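Local coordinates for phosphate-binding protein (Unidentified prokaryotic organism, PDB 3W9V) that binds inorganic phosphate, as a secreted member of the PstS family of phosphate-binding transport proteins, at residues A[59-64]-A[297-302]; A[85-90]-A[340-345]; A[95-100]-A[129-134]; A[135-140]-A[206-211]. The protein carries 1 engineered substitution. All blocks are in the same frame, centred on the assembly; numbering follows the deposited sequence.

Interactions 1 and 2 lie in the core and share one mixed sheet: strand 296-304, which interaction 1 joins to strand 57-60, is also the neighbour of strand 83-92, to which interaction 2 adds the 340-345 segment. Both combine backbone pairing with apolar contacts, and interaction 1 also has a hydroxyl-carboxylate bond. Interactions 3 and 4 sit on the side of the chain's centre opposite interaction 2 and touch through Arg98, paired by its backbone with Gly206 and Arg207. Interaction 4 is a buried parallel strand pair, whereas interaction 3, partly buried between two loops, relies on charged side chains, carbonyl oxygens and water. Arg140 of interaction 4 bonds the phosphate, and Asp61 of interaction 1 comes close to it.

Interaction 1 (A[59-64]-A[297-302]); sequences GSDSKL and GFTNLI
Ser60 and Asn300 form an antiparallel hydrogen-bonded pair whose two backbone bonds differ in straightness. Ser60 N donates to Asn300 O over 3.0 Å at 168°, while Asn300 N reaches Ser60 O over 2.8 Å at only 140°. Beside them Gly59 faces Leu301 as a non-hydrogen-bonded pair, and a CA-H...O contact of 3.4 Å runs from Gly59 CA to Asn300 O.

The polar side-chain contact belongs to Asp61 and Thr299, which run alongside one another. Thr299 OG1, anti to its backbone N, donates to Asp61 OD2 at 2.6 Å; it approaches the anti side of that oxygen, somewhat out of the carboxylate plane. The bond probably steadies a carboxylate whose side chain comes within about 3 Å of the bound phosphate.

Strand 57-60 runs between strands 4-6 and 296-304 in the mixed sheet of one lobe of the two-lobed PstS fold, and it ends just where Asp61 turns to the ligand. The chain leaving the strand is braced within itself, Ser60 OG donating in the carbonyl plane to a lone pair of Ser62 O at 2.7 Å. Ser62 OG in turn is hydrogen-bonded to Glu148 and Lys36.

Apolar packing is concentrated on Leu64 and Ile302, which meet tip to tip. Ile302 CD1 sits at the fork of the leucine, 4.0 Å from Leu64 CG and nearly as close to both of its methyls. Ser60 CB touches the same methyl, CD1 of Ile302, at 4.1 Å. Leu83 packs against Leu64, and Phe39 of helix 32-41 against Ile302.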
loop_
_atom_site.group_PDB
_atom_site.type_symbol
_atom_site.label_atom_id
_atom_site.label_comp_id
_atom_site.label_asym_id
_atom_site.label_seq_id
_atom_site.Cartn_x
_atom_site.Cartn_y
_atom_site.Cartn_z
ATOM N N GLY A 59 -4.411 -4.435 8.376
ATOM C CA GLY A 59 -3.480 -3.911 7.397
ATOM C C GLY A 59 -4.218 -2.973 6.451
ATOM O O GLY A 59 -5.354 -3.255 6.040
ATOM N N SER A 60 -3.594 -1.845 6.125
ATOM C CA SER A 60 -4.202 -0.896 5.204
ATOM C C SER A 60 -3.134 -0.124 4.456
ATOM O O SER A 60 -2.175 0.362 5.069
ATOM C CB SER A 60 -5.087 0.102 5.949
ATOM O OG SER A 60 -5.716 0.966 5.021
ATOM N N ASP A 61 -3.303 0.004 3.140
ATOM C CA ASP A 61 -2.507 0.972 2.396
ATOM C C ASP A 61 -3.340 2.205 2.013
ATOM O O ASP A 61 -2.951 2.981 1.143
ATOM C CB ASP A 61 -1.773 0.355 1.184
ATOM C CG ASP A 61 -2.192 -1.072 0.902
ATOM O OD1 ASP A 61 -3.272 -1.232 0.292
ATOM O OD2 ASP A 61 -1.471 -2.025 1.281
ATOM N N SER A 62 -4.488 2.355 2.674
ATOM C CA SER A 62 -5.275 3.588 2.655
ATOM C C SER A 62 -5.159 4.271 4.012
ATOM O O SER A 62 -5.412 3.651 5.048
ATOM C CB SER A 62 -6.746 3.282 2.363
ATOM O OG SER A 62 -7.565 4.416 2.612
ATOM N N LYS A 63 -4.764 5.540 4.018
ATOM C CA LYS A 63 -4.646 6.266 5.274
ATOM C C LYS A 63 -5.996 6.462 5.949
ATOM O O LYS A 63 -7.034 6.612 5.296
ATOM C CB LYS A 63 -3.979 7.621 5.068
ATOM C CG LYS A 63 -2.483 7.516 4.929
ATOM C CD LYS A 63 -1.808 8.865 4.979
ATOM C CE LYS A 63 -1.945 9.529 6.328
ATOM N NZ LYS A 63 -0.953 10.627 6.496
ATOM N N LEU A 64 -5.983 6.469 7.274
ATOM C CA LEU A 64 -7.178 6.827 8.017
ATOM C C LEU A 64 -7.542 8.279 7.723
ATOM O O LEU A 64 -6.676 9.156 7.725
ATOM C CB LEU A 64 -6.943 6.624 9.512
ATOM C CG LEU A 64 -6.882 5.149 9.923
ATOM C CD1 LEU A 64 -6.186 4.987 11.264
ATOM C CD2 LEU A 64 -8.286 4.567 9.975
ATOM N N GLY A 297 5.146 4.058 -2.142
ATOM C CA GLY A 297 4.416 4.486 -0.967
ATOM C C GLY A 297 4.555 3.491 0.165
ATOM O O GLY A 297 5.383 2.579 0.108
ATOM N N PHE A 298 3.747 3.677 1.203
ATOM C CA PHE A 298 3.770 2.802 2.365
ATOM C C PHE A 298 2.480 2.014 2.508
ATOM O O PHE A 298 1.400 2.489 2.150
ATOM C CB PHE A 298 4.019 3.610 3.637
ATOM C CG PHE A 298 5.387 4.215 3.703
ATOM C CD1 PHE A 298 6.446 3.500 4.235
ATOM C CD2 PHE A 298 5.625 5.483 3.209
ATOM C CE1 PHE A 298 7.713 4.043 4.288
ATOM C CE2 PHE A 298 6.896 6.036 3.261
ATOM C CZ PHE A 298 7.939 5.316 3.803
ATOM N N THR A 299 2.610 0.800 3.027
ATOM C CA THR A 299 1.464 0.062 3.529
ATOM C C THR A 299 1.616 -0.034 5.041
ATOM O O THR A 299 2.746 -0.103 5.542
ATOM C CB THR A 299 1.294 -1.311 2.851
ATOM O OG1 THR A 299 0.101 -1.936 3.339
ATOM C CG2 THR A 299 2.471 -2.211 3.119
ATOM N N ASN A 300 0.487 -0.037 5.750
ATOM C CA ASN A 300 0.459 0.322 7.161
ATOM C C ASN A 300 -0.245 -0.696 8.036
ATOM O O ASN A 300 -0.986 -1.558 7.541
ATOM C CB ASN A 300 -0.219 1.688 7.315
ATOM C CG ASN A 300 0.286 2.677 6.302
ATOM O OD1 ASN A 300 1.496 2.846 6.145
ATOM N ND2 ASN A 300 -0.632 3.293 5.560
ATOM N N LEU A 301 -0.008 -0.572 9.341
ATOM C CA LEU A 301 -0.702 -1.359 10.357
ATOM C C LEU A 301 -1.557 -0.433 11.201
ATOM O O LEU A 301 -1.161 0.701 11.498
ATOM C CB LEU A 301 0.289 -2.032 11.295
ATOM C CG LEU A 301 1.406 -2.862 10.684
ATOM C CD1 LEU A 301 2.287 -3.447 11.778
ATOM C CD2 LEU A 301 0.825 -3.953 9.817
ATOM N N ILE A 302 -2.716 -0.939 11.610
ATOM C CA ILE A 302 -3.581 -0.241 12.543
ATOM C C ILE A 302 -3.814 -1.173 13.728
ATOM O O ILE A 302 -4.332 -2.278 13.568
ATOM C CB ILE A 302 -4.921 0.167 11.889
ATOM C CG1 ILE A 302 -4.677 1.051 10.657
ATOM C CG2 ILE A 302 -5.814 0.864 12.914
ATOM C CD1 ILE A 302 -5.909 1.226 9.777
#

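Interaction 2 (A[85-90]-A[340-345]); sequences QVPSVA and VPLPSN
Leu342 lays its branched end along the backbone of Pro87, Ser88 and Val89. Its CG stands anti to its own carbonyl carbon (chi1 -59°), and an extended second torsion spreads the two methyls along the strand. Leu342 CG meets Ser88 O at 3.5 Å, Leu342 CD1 reaches back to Pro87 O at 3.5 Å, and Leu342 CD2 goes the other way to Val89 CA at 3.9 Å. The Pro87 ring is modelled in two conformers; in the one given, Pro87 CG lies against Leu342 CD1, a detail that is therefore tentative. An alanine in place of Leu342 would probably open a gap over the carbonyls of Pro87 and Ser88 and leave Val89 CA uncovered on this side.

Where Leu342 lies, strand 83-92 is distorted: Ser88 and Val89 both face Thr299, a classic beta bulge. Ser88, whose CB points away from Leu342, bonds through OG to Tyr14 and His323.

At the far end Ala90 and Val340 make a single antiparallel bridge. Ala90 N donates to Val340 O at 2.9 Å, and Val340 N to Ala90 O at 2.9 Å. Beside it Ala90 CB rests on Val340 CB at 3.9 Å, and the valine also packs on Ala249 and Val252. Val89 brings its CB to Val340 O at 3.6 Å.

The chemistry thus changes along the segment, from paired amides at Val340 to van der Waals contact of a leucine with carbonyls and the Pro87 ring, before the helix N-capped by Pro343 packs back on Pro87 and Val86 through Trp346 and Phe354.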
loop_
_atom_site.group_PDB
_atom_site.type_symbol
_atom_site.label_atom_id
_atom_site.label_comp_id
_atom_site.label_asym_id
_atom_site.label_seq_id
_atom_site.Cartn_x
_atom_site.Cartn_y
_atom_site.Cartn_z
ATOM N N GLN A 85 -1.479 3.968 14.166
ATOM C CA GLN A 85 -1.335 3.757 12.733
ATOM C C GLN A 85 0.143 3.929 12.433
ATOM O O GLN A 85 0.690 5.004 12.682
ATOM C CB GLN A 85 -2.145 4.798 11.948
ATOM C CG GLN A 85 -2.078 4.619 10.433
ATOM C CD GLN A 85 -2.854 5.677 9.656
ATOM O OE1 GLN A 85 -3.606 5.351 8.732
ATOM N NE2 GLN A 85 -2.656 6.952 10.008
ATOM N N VAL A 86 0.797 2.890 11.915
ATOM C CA VAL A 86 2.223 2.966 11.613
ATOM C C VAL A 86 2.534 2.304 10.284
ATOM O O VAL A 86 1.871 1.341 9.893
ATOM C CB VAL A 86 3.094 2.284 12.710
ATOM C CG1 VAL A 86 3.126 3.119 13.975
ATOM C CG2 VAL A 86 2.623 0.857 12.993
ATOM N N PRO A 87 3.584 2.781 9.598
ATOM C CA PRO A 87 3.983 2.067 8.387
ATOM C C PRO A 87 4.456 0.669 8.751
ATOM O O PRO A 87 5.034 0.460 9.824
ATOM C CB PRO A 87 5.159 2.895 7.868
ATOM C CG PRO A 87 5.734 3.519 9.094
ATOM C CD PRO A 87 4.550 3.831 9.964
ATOM N N SER A 88 4.207 -0.271 7.847
ATOM C CA SER A 88 4.653 -1.639 7.998
ATOM C C SER A 88 5.879 -1.881 7.123
ATOM O O SER A 88 6.944 -2.281 7.610
ATOM C CB SER A 88 3.524 -2.575 7.572
ATOM O OG SER A 88 3.959 -3.918 7.672
ATOM N N VAL A 89 5.709 -1.673 5.817
ATOM C CA VAL A 89 6.793 -1.770 4.844
ATOM C C VAL A 89 6.553 -0.715 3.769
ATOM O O VAL A 89 5.463 -0.144 3.676
ATOM C CB VAL A 89 6.882 -3.176 4.169
ATOM C CG1 VAL A 89 6.983 -4.283 5.212
ATOM C CG2 VAL A 89 5.695 -3.425 3.267
ATOM N N ALA A 90 7.579 -0.455 2.963
ATOM C CA ALA A 90 7.415 0.386 1.791
ATOM C C ALA A 90 7.274 -0.484 0.556
ATOM O O ALA A 90 7.654 -1.665 0.553
ATOM C CB ALA A 90 8.572 1.356 1.652
ATOM N N VAL A 340 10.086 -3.238 0.571
ATOM C CA VAL A 340 11.242 -2.532 1.111
ATOM C C VAL A 340 11.096 -2.409 2.622
ATOM O O VAL A 340 10.107 -1.863 3.106
ATOM C CB VAL A 340 11.361 -1.120 0.499
ATOM C CG1 VAL A 340 12.456 -0.314 1.195
ATOM C CG2 VAL A 340 11.627 -1.208 -0.997
ATOM N N PRO A 341 12.077 -2.925 3.376
ATOM C CA PRO A 341 12.020 -2.739 4.828
ATOM C C PRO A 341 12.018 -1.263 5.221
ATOM O O PRO A 341 12.514 -0.409 4.472
ATOM C CB PRO A 341 13.302 -3.420 5.318
ATOM C CG PRO A 341 13.591 -4.447 4.275
ATOM C CD PRO A 341 13.199 -3.791 2.977
ATOM N N LEU A 342 11.453 -0.952 6.378
ATOM C CA LEU A 342 11.564 0.408 6.884
ATOM C C LEU A 342 13.015 0.695 7.246
ATOM O O LEU A 342 13.724 -0.179 7.749
ATOM C CB LEU A 342 10.695 0.619 8.116
ATOM C CG LEU A 342 9.205 0.379 7.922
ATOM C CD1 LEU A 342 8.480 0.786 9.185
ATOM C CD2 LEU A 342 8.659 1.131 6.711
ATOM N N PRO A 343 13.473 1.923 6.989
ATOM C CA PRO A 343 14.814 2.316 7.429
ATOM C C PRO A 343 14.967 2.217 8.947
ATOM O O PRO A 343 13.981 2.279 9.695
ATOM C CB PRO A 343 14.914 3.773 6.983
ATOM C CG PRO A 343 13.938 3.900 5.861
ATOM C CD PRO A 343 12.806 2.982 6.216
ATOM N N SER A 344 16.211 2.080 9.390
ATOM C CA SER A 344 16.504 1.917 10.810
ATOM C C SER A 344 15.980 3.042 11.697
ATOM O O SER A 344 15.524 2.787 12.809
ATOM C CB SER A 344 18.003 1.729 11.033
ATOM O OG SER A 344 18.705 2.893 10.657
ATOM N N ASN A 345 16.046 4.280 11.214
ATOM C CA ASN A 345 15.542 5.392 12.011
ATOM C C ASN A 345 14.027 5.327 12.199
ATOM O O ASN A 345 13.516 5.694 13.252
ATOM C CB ASN A 345 16.001 6.755 11.469
ATOM C CG ASN A 345 15.485 7.056 10.071
ATOM O OD1 ASN A 345 15.172 6.159 9.294
ATOM N ND2 ASN A 345 15.434 8.339 9.734
#

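Interaction 3 (A[95-100]-A[129-134]); sequences IPFRKA and AGRSGP
Lys99 and Arg131 run antiparallel past each other, a course set by their torsions. Lys99 CG lies anti to the backbone N (chi1 -173°) and the chain bends at chi2 (65°), whereas Arg131 runs extended from CG to NE. The two aliphatic parts touch where Lys99 CG meets Arg131 CD at 3.6 Å.

Each polar end then finds the other loop's backbone. The guanidinium grips Lys99 O side-on, through NE at 2.9 Å and NH1 at 3.0 Å, with the oxygen near its plane. Ala100 O lies over one face, and over the opposite one lies Phe97 CZ, its ring nearly perpendicular (87°). Arg131 NH2 donates in the plane of the Ala129 carbonyl at 2.9 Å, and also to Asn103 O.

Lys99 NZ donates to Ser132 O at 2.8 Å and reaches Pro134 O through a water. A CB on Gly133 would crowd Lys99 NZ and, at these backbone angles, jam against the preceding carbonyl O.

Two cations thus pin loop 95-100, which follows strand 83-92, to loop 129-134, which leads into strand 136-140; the several bonds to the buried guanidinium probably spread its charge over peptide dipoles and hold the group against rotation.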
loop_
_atom_site.group_PDB
_atom_site.type_symbol
_atom_site.label_atom_id
_atom_site.label_comp_id
_atom_site.label_asym_id
_atom_site.label_seq_id
_atom_site.Cartn_x
_atom_site.Cartn_y
_atom_site.Cartn_z
ATOM N N ILE A 95 3.332 -2.135 -12.766
ATOM C CA ILE A 95 2.426 -2.013 -13.901
ATOM C C ILE A 95 2.570 -3.256 -14.795
ATOM O O ILE A 95 3.225 -3.218 -15.841
ATOM C CB ILE A 95 2.712 -0.720 -14.711
ATOM C CG1 ILE A 95 2.756 0.512 -13.794
ATOM C CG2 ILE A 95 1.694 -0.532 -15.820
ATOM C CD1 ILE A 95 1.427 0.896 -13.162
ATOM N N PRO A 96 1.982 -4.382 -14.369
ATOM C CA PRO A 96 2.026 -5.595 -15.189
ATOM C C PRO A 96 1.025 -5.490 -16.333
ATOM O O PRO A 96 0.016 -4.779 -16.229
ATOM C CB PRO A 96 1.606 -6.691 -14.206
ATOM C CG PRO A 96 0.690 -5.988 -13.256
ATOM C CD PRO A 96 1.258 -4.595 -13.102
ATOM N N PHE A 97 1.303 -6.203 -17.419
ATOM C CA PHE A 97 0.461 -6.139 -18.601
ATOM C C PHE A 97 0.575 -7.439 -19.386
ATOM O O PHE A 97 1.561 -8.175 -19.259
ATOM C CB PHE A 97 0.869 -4.954 -19.491
ATOM C CG PHE A 97 2.271 -5.055 -20.011
ATOM C CD1 PHE A 97 2.532 -5.697 -21.211
ATOM C CD2 PHE A 97 3.333 -4.532 -19.291
ATOM C CE1 PHE A 97 3.825 -5.823 -21.678
ATOM C CE2 PHE A 97 4.633 -4.652 -19.761
ATOM C CZ PHE A 97 4.872 -5.301 -20.956
ATOM N N ARG A 98 -0.436 -7.707 -20.205
ATOM C CA ARG A 98 -0.425 -8.872 -21.082
ATOM C C ARG A 98 -0.432 -8.441 -22.543
ATOM O O ARG A 98 -1.482 -8.158 -23.111
ATOM C CB ARG A 98 -1.614 -9.786 -20.795
ATOM C CG ARG A 98 -1.624 -11.026 -21.671
ATOM C CD ARG A 98 -2.751 -11.979 -21.321
ATOM N NE ARG A 98 -2.844 -13.052 -22.311
ATOM C CZ ARG A 98 -3.886 -13.248 -23.114
ATOM N NH1 ARG A 98 -4.950 -12.465 -23.038
ATOM N NH2 ARG A 98 -3.866 -14.245 -23.989
ATOM N N LYS A 99 0.752 -8.376 -23.139
ATOM C CA LYS A 99 0.891 -7.954 -24.531
ATOM C C LYS A 99 2.232 -8.450 -25.041
ATOM O O LYS A 99 3.284 -7.998 -24.587
ATOM C CB LYS A 99 0.801 -6.429 -24.654
ATOM C CG LYS A 99 0.766 -5.906 -26.094
ATOM C CD LYS A 99 -0.486 -6.343 -26.844
ATOM C CE LYS A 99 -0.484 -5.795 -28.269
ATOM N NZ LYS A 99 -1.642 -6.297 -29.061
ATOM N N ALA A 100 2.192 -9.390 -25.982
ATOM C CA ALA A 100 3.407 -10.023 -26.480
ATOM C C ALA A 100 4.279 -9.050 -27.260
ATOM O O ALA A 100 3.780 -8.122 -27.894
ATOM C CB ALA A 100 3.062 -11.238 -27.337
ATOM N N ALA A 129 7.961 0.338 -27.738
ATOM C CA ALA A 129 7.432 -0.927 -27.224
ATOM C C ALA A 129 7.208 -1.983 -28.306
ATOM O O ALA A 129 7.057 -3.165 -27.997
ATOM C CB ALA A 129 6.151 -0.694 -26.428
ATOM N N GLY A 130 7.178 -1.558 -29.566
ATOM C CA GLY A 130 7.005 -2.486 -30.669
ATOM C C GLY A 130 5.708 -3.268 -30.592
ATOM O O GLY A 130 5.640 -4.428 -31.005
ATOM N N ARG A 131 4.675 -2.626 -30.058
ATOM C CA ARG A 131 3.375 -3.261 -29.876
ATOM C C ARG A 131 2.274 -2.398 -30.473
ATOM O O ARG A 131 2.372 -1.173 -30.473
ATOM C CB ARG A 131 3.100 -3.492 -28.387
ATOM C CG ARG A 131 3.960 -4.579 -27.749
ATOM C CD ARG A 131 4.051 -4.385 -26.237
ATOM N NE ARG A 131 4.517 -5.580 -25.533
ATOM C CZ ARG A 131 5.791 -5.945 -25.424
ATOM N NH1 ARG A 131 6.109 -7.042 -24.749
ATOM N NH2 ARG A 131 6.750 -5.222 -25.990
ATOM N N SER A 132 1.228 -3.042 -30.976
ATOM C CA SER A 132 0.077 -2.321 -31.508
ATOM C C SER A 132 -1.210 -3.072 -31.191
ATOM O O SER A 132 -1.195 -4.284 -30.987
ATOM C CB SER A 132 0.217 -2.102 -33.018
ATOM O OG SER A 132 0.250 -3.335 -33.713
ATOM N N GLY A 133 -2.321 -2.346 -31.146
ATOM C CA GLY A 133 -3.598 -2.937 -30.795
ATOM C C GLY A 133 -4.151 -2.328 -29.521
ATOM O O GLY A 133 -3.435 -1.629 -28.801
ATOM N N PRO A 134 -5.429 -2.595 -29.226
ATOM C CA PRO A 134 -6.100 -1.937 -28.099
ATOM C C PRO A 134 -5.488 -2.230 -26.729
ATOM O O PRO A 134 -5.034 -3.339 -26.449
ATOM C CB PRO A 134 -7.527 -2.491 -28.168
ATOM C CG PRO A 134 -7.413 -3.764 -28.946
ATOM C CD PRO A 134 -6.326 -3.515 -29.945
HETATM O O HOH W 1 -3.981 -5.451 -27.994
HETATM O O HOH W 2 4.159 -7.162 -30.588
#

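Interaction 4 (A[135-140]-A[206-211]); sequences IQVVYR and GRITYM. Engineered in segment 206-211: Met211 (natural residue Ile). With PO4 (phosphate ion), chain C.
Gln136 and Arg207 stretch out together on one face of a pair of parallel strands. Arg207 NE donates to Gln136 OE1 at 2.8 Å in a virtually straight bond (179°); the oxygen is in the guanidinium plane, yet the donor stands well above the amide plane. Gln136 NE2 bonds to Gly184 O and, through a water, to Arg207 NH2. The arginine stem fills the hollow beside Val138, whose CG2 presses on Arg207 CD at 3.8 Å. An alanine in place of Arg207 would probably leave Gln136 OE1 without its donor and the flank of Val138 uncovered.

On the other face Ile208 CG2, between its backbone N and carbonyl carbon, is the bump. It fits against Ile135 CG2 at 3.6 Å and Val137 CG2 at 4.1 Å, with Val115 of helix 109-117 packing on Ile135 and Ile208.

Strand 136-140 is the middle of a parallel three-stranded sheet in the second lobe, flanked by 186-188 and 207-208. Thr209 OG1 donates to Val138 O at 2.7 Å. The Tyr210 hydroxyl, also hydrogen-bonded to Thr147 OG1, receives Arg140 N at 3.2 Å from Tyr210 OH, and Tyr139 CB abuts the Tyr210 ring edge. Arg140, bent at chi2 and chi3, carries its guanidinium to the bound phosphate, NH2 donating to O1 at 2.8 Å and NH1 to O2 at 2.9 Å; Glu142 forms a salt bridge with the same NH2.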
loop_
_atom_site.group_PDB
_atom_site.type_symbol
_atom_site.label_atom_id
_atom_site.label_comp_id
_atom_site.label_asym_id
_atom_site.label_seq_id
_atom_site.Cartn_x
_atom_site.Cartn_y
_atom_site.Cartn_z
ATOM N N ILE A 135 -5.486 -1.201 -25.888
ATOM C CA ILE A 135 -5.138 -1.329 -24.483
ATOM C C ILE A 135 -6.434 -1.437 -23.692
ATOM O O ILE A 135 -7.377 -0.677 -23.934
ATOM C CB ILE A 135 -4.380 -0.089 -23.990
ATOM C CG1 ILE A 135 -3.107 0.127 -24.807
ATOM C CG2 ILE A 135 -4.051 -0.209 -22.505
ATOM C CD1 ILE A 135 -2.419 1.445 -24.503
ATOM N N GLN A 136 -6.490 -2.379 -22.758
ATOM C CA GLN A 136 -7.653 -2.511 -21.889
ATOM C C GLN A 136 -7.220 -2.413 -20.431
ATOM O O GLN A 136 -6.437 -3.229 -19.954
ATOM C CB GLN A 136 -8.379 -3.831 -22.152
ATOM C CG GLN A 136 -9.681 -3.990 -21.385
ATOM C CD GLN A 136 -10.422 -5.269 -21.737
ATOM O OE1 GLN A 136 -9.818 -6.329 -21.907
ATOM N NE2 GLN A 136 -11.743 -5.174 -21.848
ATOM N N VAL A 137 -7.723 -1.406 -19.729
ATOM C CA VAL A 137 -7.348 -1.187 -18.338
ATOM C C VAL A 137 -8.155 -2.079 -17.399
ATOM O O VAL A 137 -9.380 -2.176 -17.517
ATOM C CB VAL A 137 -7.528 0.302 -17.951
ATOM C CG1 VAL A 137 -7.416 0.494 -16.450
ATOM C CG2 VAL A 137 -6.506 1.163 -18.684
ATOM N N VAL A 138 -7.458 -2.742 -16.479
ATOM C CA VAL A 138 -8.093 -3.470 -15.392
ATOM C C VAL A 138 -7.847 -2.676 -14.118
ATOM O O VAL A 138 -6.737 -2.192 -13.890
ATOM C CB VAL A 138 -7.513 -4.891 -15.241
ATOM C CG1 VAL A 138 -8.303 -5.681 -14.206
ATOM C CG2 VAL A 138 -7.515 -5.613 -16.582
ATOM N N TYR A 139 -8.876 -2.520 -13.296
ATOM C CA TYR A 139 -8.747 -1.736 -12.076
ATOM C C TYR A 139 -9.486 -2.421 -10.925
ATOM O O TYR A 139 -10.267 -3.359 -11.134
ATOM C CB TYR A 139 -9.261 -0.298 -12.291
ATOM C CG TYR A 139 -10.733 -0.233 -12.630
ATOM C CD1 TYR A 139 -11.680 -0.050 -11.633
ATOM C CD2 TYR A 139 -11.180 -0.375 -13.943
ATOM C CE1 TYR A 139 -13.030 -0.007 -11.925
ATOM C CE2 TYR A 139 -12.538 -0.340 -14.245
ATOM C CZ TYR A 139 -13.456 -0.157 -13.224
ATOM O OH TYR A 139 -14.816 -0.115 -13.480
ATOM N N ARG A 140 -9.235 -1.955 -9.708
ATOM C CA ARG A 140 -9.889 -2.525 -8.534
ATOM C C ARG A 140 -11.300 -1.972 -8.371
ATOM O O ARG A 140 -11.498 -0.758 -8.322
ATOM C CB ARG A 140 -9.067 -2.249 -7.277
ATOM C CG ARG A 140 -7.769 -3.035 -7.239
ATOM C CD ARG A 140 -7.987 -4.495 -6.828
ATOM N NE ARG A 140 -8.386 -4.571 -5.430
ATOM C CZ ARG A 140 -7.551 -4.466 -4.399
ATOM N NH1 ARG A 140 -6.239 -4.343 -4.577
ATOM N NH2 ARG A 140 -8.049 -4.496 -3.174
ATOM N N GLY A 206 -3.821 -7.449 -24.363
ATOM C CA GLY A 206 -3.866 -6.002 -24.336
ATOM C C GLY A 206 -4.096 -5.397 -22.969
ATOM O O GLY A 206 -3.986 -4.182 -22.816
ATOM N N ARG A 207 -4.402 -6.230 -21.978
ATOM C CA ARG A 207 -4.716 -5.718 -20.650
ATOM C C ARG A 207 -3.499 -5.182 -19.905
ATOM O O ARG A 207 -2.376 -5.662 -20.084
ATOM C CB ARG A 207 -5.457 -6.766 -19.812
ATOM C CG ARG A 207 -6.899 -6.926 -20.247
ATOM C CD ARG A 207 -7.626 -8.040 -19.518
ATOM N NE ARG A 207 -9.031 -8.058 -19.918
ATOM C CZ ARG A 207 -9.960 -8.854 -19.402
ATOM N NH1 ARG A 207 -9.648 -9.717 -18.448
ATOM N NH2 ARG A 207 -11.212 -8.776 -19.841
ATOM N N ILE A 208 -3.752 -4.186 -19.061
ATOM C CA ILE A 208 -2.728 -3.544 -18.249
ATOM C C ILE A 208 -3.374 -3.129 -16.927
ATOM O O ILE A 208 -4.579 -2.872 -16.877
ATOM C CB ILE A 208 -2.114 -2.320 -18.988
ATOM C CG1 ILE A 208 -0.901 -1.763 -18.241
ATOM C CG2 ILE A 208 -3.158 -1.230 -19.214
ATOM C CD1 ILE A 208 -0.031 -0.865 -19.102
ATOM N N THR A 209 -2.589 -3.083 -15.856
ATOM C CA THR A 209 -3.114 -2.685 -14.557
ATOM C C THR A 209 -2.016 -2.108 -13.664
ATOM O O THR A 209 -0.861 -1.973 -14.081
ATOM C CB THR A 209 -3.828 -3.871 -13.858
ATOM O OG1 THR A 209 -4.611 -3.396 -12.757
ATOM C CG2 THR A 209 -2.826 -4.899 -13.351
ATOM N N TYR A 210 -2.405 -1.747 -12.441
ATOM C CA TYR A 210 -1.498 -1.312 -11.384
ATOM C C TYR A 210 -1.594 -2.365 -10.272
ATOM O O TYR A 210 -2.667 -2.942 -10.051
ATOM C CB TYR A 210 -1.880 0.097 -10.890
ATOM C CG TYR A 210 -3.307 0.204 -10.400
ATOM C CD1 TYR A 210 -3.605 0.082 -9.048
ATOM C CD2 TYR A 210 -4.359 0.416 -11.287
ATOM C CE1 TYR A 210 -4.911 0.167 -8.588
ATOM C CE2 TYR A 210 -5.670 0.501 -10.839
ATOM C CZ TYR A 210 -5.942 0.381 -9.490
ATOM O OH TYR A 210 -7.252 0.459 -9.064
ATOM N N MET A 211 -0.492 -2.641 -9.577
ATOM C CA MET A 211 -0.467 -3.846 -8.756
ATOM C C MET A 211 0.631 -3.886 -7.702
ATOM O O MET A 211 1.754 -3.435 -7.931
ATOM C CB MET A 211 -0.307 -5.058 -9.685
ATOM C CG MET A 211 -0.352 -6.428 -9.014
ATOM S SD MET A 211 -1.877 -6.759 -8.102
ATOM C CE MET A 211 -3.099 -6.432 -9.361
HETATM P P PO4 C . -5.498 -3.270 -1.063
HETATM O O1 PO4 C . -6.154 -4.637 -1.162
HETATM O O2 PO4 C . -5.306 -2.657 -2.444
HETATM O O3 PO4 C . -6.318 -2.336 -0.181
HETATM O O4 PO4 C . -4.130 -3.492 -0.429
HETATM O O HOH W 3 -13.055 -7.934 -22.061
#